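Local coordinates for protein spermidine synthase (Corynebacterium glutamicum ATCC 13032, PDB 3GJY) that probably acts as a spermidine synthase, an aminopropyltransferase of polyamine biosynthesis built on the Rossmann-like fold of AdoMet-dependent methyltransferases, at residues T179-E184 and R289-S294. Residues are numbered along the deposited sequence; the frame is centred on the assembly and turned at random.
Sequences TVEFFE and RHDGVS
E181 holds two consecutive residues of the 289-294 loop with its one carboxylate. Its OE2 takes the N-H of H290 ND1 at 2.8 Å, nearly straight at 174°. The oxygen lies at the edge of the imidazole, in its plane, and the ring comes to it from the syn side of the carboxylate. OE1 receives the backbone N of D291 at 2.8 Å, met from well above the carboxylate plane. The bend of the E181 chain at chi2 (79°) turns CD toward the loop. A water adds weak bonds to E181 OE2 and D291 O.

T179 is the N-cap of the helix that starts at V180. Its OG1 accepts from F182 N at 3.2 Å and donates to D291 OD1 at 2.8 Å. One hydroxyl thus serves both the helix end and the loop. The backbone adds a further bond, V180 N to R289 O, at 2.8 Å.

E181 and D291 also bring like charges together, with OE1 3.7 Å from D291 OD1. The R149 salt bridge to D291 OD2 probably offsets this repulsion, and the helix N-terminus may help.

Nonpolar contacts fill in around these bonds. V180 CG2 sits over one face of the H290 ring, a CH-pi contact at 4.1 Å from the centroid. T179 CG2 packs on the H290 backbone, 3.4 Å from its C atom.

The contact ties the loop after helix 276-282 to the first turn of helix 180-189, which leads toward strand 194-202 of the mixed sheet. Helix 148-153 supplies R149, which also touches T179 and F182. Helix 207-219 meets V180, F183 and R289, while R289 NH1 bonds to T178 OG1 just before the cap.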
loop_
_atom_site.group_PDB
_atom_site.type_symbol
_atom_site.label_atom_id
_atom_site.label_comp_id
_atom_site.label_asym_id
_atom_site.label_seq_id
_atom_site.Cartn_x
_atom_site.Cartn_y
_atom_site.Cartn_z
ATOM N N THR A 179 9.380 -10.772 4.600
ATOM C CA THR A 179 9.655 -12.120 5.073
ATOM C C THR A 179 8.394 -12.828 5.530
ATOM O O THR A 179 7.366 -12.210 5.883
ATOM C CB THR A 179 10.611 -12.106 6.276
ATOM O OG1 THR A 179 10.001 -11.342 7.327
ATOM C CG2 THR A 179 11.930 -11.496 5.904
ATOM N N VAL A 180 8.511 -14.150 5.597
ATOM C CA VAL A 180 7.433 -14.993 6.115
ATOM C C VAL A 180 7.039 -14.539 7.524
ATOM O O VAL A 180 5.850 -14.452 7.846
ATOM C CB VAL A 180 7.882 -16.453 6.112
ATOM C CG1 VAL A 180 6.924 -17.327 6.980
ATOM C CG2 VAL A 180 8.005 -16.977 4.645
ATOM N N GLU A 181 8.023 -14.177 8.340
ATOM C CA GLU A 181 7.714 -13.750 9.705
ATOM C C GLU A 181 6.872 -12.476 9.710
ATOM O O GLU A 181 5.912 -12.370 10.479
ATOM C CB GLU A 181 9.009 -13.542 10.518
ATOM C CG GLU A 181 9.757 -14.857 10.852
ATOM C CD GLU A 181 10.568 -15.390 9.689
ATOM O OE1 GLU A 181 10.810 -14.660 8.694
ATOM O OE2 GLU A 181 10.978 -16.580 9.785
ATOM N N PHE A 182 7.206 -11.527 8.833
ATOM C CA PHE A 182 6.390 -10.318 8.709
ATOM C C PHE A 182 4.968 -10.655 8.279
ATOM O O PHE A 182 4.025 -10.176 8.897
ATOM C CB PHE A 182 7.022 -9.334 7.729
ATOM C CG PHE A 182 6.142 -8.156 7.407
ATOM C CD1 PHE A 182 5.875 -7.172 8.364
ATOM C CD2 PHE A 182 5.569 -8.035 6.140
ATOM C CE1 PHE A 182 5.050 -6.081 8.037
ATOM C CE2 PHE A 182 4.770 -6.957 5.821
ATOM C CZ PHE A 182 4.497 -5.993 6.758
ATOM N N PHE A 183 4.837 -11.518 7.279
ATOM C CA PHE A 183 3.505 -11.893 6.787
ATOM C C PHE A 183 2.704 -12.620 7.867
ATOM O O PHE A 183 1.498 -12.413 7.984
ATOM C CB PHE A 183 3.574 -12.738 5.507
ATOM C CG PHE A 183 4.278 -12.026 4.376
ATOM C CD1 PHE A 183 4.003 -10.684 4.087
ATOM C CD2 PHE A 183 5.244 -12.700 3.616
ATOM C CE1 PHE A 183 4.699 -10.031 3.054
ATOM C CE2 PHE A 183 5.920 -12.067 2.586
ATOM C CZ PHE A 183 5.662 -10.734 2.318
ATOM N N GLU A 184 3.392 -13.422 8.700
ATOM C CA GLU A 184 2.711 -14.124 9.797
ATOM C C GLU A 184 2.165 -13.136 10.829
ATOM O O GLU A 184 1.051 -13.347 11.366
ATOM C CB GLU A 184 3.634 -15.133 10.524
ATOM C CG GLU A 184 3.969 -16.396 9.688
ATOM C CD GLU A 184 2.848 -17.480 9.634
ATOM O OE1 GLU A 184 1.663 -17.215 9.979
ATOM O OE2 GLU A 184 3.176 -18.617 9.202
ATOM N N ARG A 289 11.455 -15.504 1.656
ATOM C CA ARG A 289 12.476 -14.893 2.532
ATOM C C ARG A 289 12.105 -15.029 3.997
ATOM O O ARG A 289 10.917 -15.038 4.355
ATOM C CB ARG A 289 12.646 -13.414 2.240
ATOM C CG ARG A 289 13.036 -13.125 0.792
ATOM C CD ARG A 289 13.085 -11.647 0.578
ATOM N NE ARG A 289 13.577 -11.291 -0.748
ATOM C CZ ARG A 289 13.590 -10.050 -1.212
ATOM N NH1 ARG A 289 13.121 -9.042 -0.471
ATOM N NH2 ARG A 289 14.074 -9.815 -2.435
ATOM N N HIS A 290 13.135 -15.116 4.832
ATOM C CA HIS A 290 12.986 -15.172 6.283
ATOM C C HIS A 290 13.821 -14.087 6.931
ATOM O O HIS A 290 14.823 -13.629 6.364
ATOM C CB HIS A 290 13.370 -16.555 6.815
ATOM C CG HIS A 290 12.340 -17.581 6.509
ATOM N ND1 HIS A 290 11.319 -17.881 7.380
ATOM C CD2 HIS A 290 12.119 -18.320 5.393
ATOM C CE1 HIS A 290 10.549 -18.811 6.843
ATOM N NE2 HIS A 290 10.999 -19.079 5.632
ATOM N N ASP A 291 13.399 -13.664 8.120
ATOM C CA ASP A 291 14.187 -12.719 8.908
ATOM C C ASP A 291 15.604 -13.254 9.060
ATOM O O ASP A 291 15.805 -14.455 9.249
ATOM C CB ASP A 291 13.604 -12.566 10.313
ATOM C CG ASP A 291 12.286 -11.793 10.337
ATOM O OD1 ASP A 291 11.910 -11.148 9.335
ATOM O OD2 ASP A 291 11.669 -11.827 11.397
ATOM N N GLY A 292 16.555 -12.340 8.951
ATOM C CA GLY A 292 17.947 -12.653 9.221
ATOM C C GLY A 292 18.210 -13.013 10.673
ATOM O O GLY A 292 17.437 -12.661 11.587
ATOM N N VAL A 293 19.306 -13.731 10.886
ATOM C CA VAL A 293 19.784 -14.040 12.230
ATOM C C VAL A 293 20.069 -12.724 12.974
ATOM O O VAL A 293 20.355 -11.689 12.348
ATOM C CB VAL A 293 21.049 -14.970 12.191
ATOM C CG1 VAL A 293 22.297 -14.210 11.745
ATOM C CG2 VAL A 293 21.283 -15.667 13.532
ATOM N N SER A 294 19.985 -12.760 14.299
ATOM C CA SER A 294 20.249 -11.566 15.077
ATOM C C SER A 294 21.698 -11.106 14.963
ATOM O O SER A 294 22.642 -11.915 15.094
ATOM C CB SER A 294 19.900 -11.776 16.541
ATOM O OG SER A 294 20.314 -10.613 17.233
HETATM O O HOH W 1 13.609 -16.261 11.080
#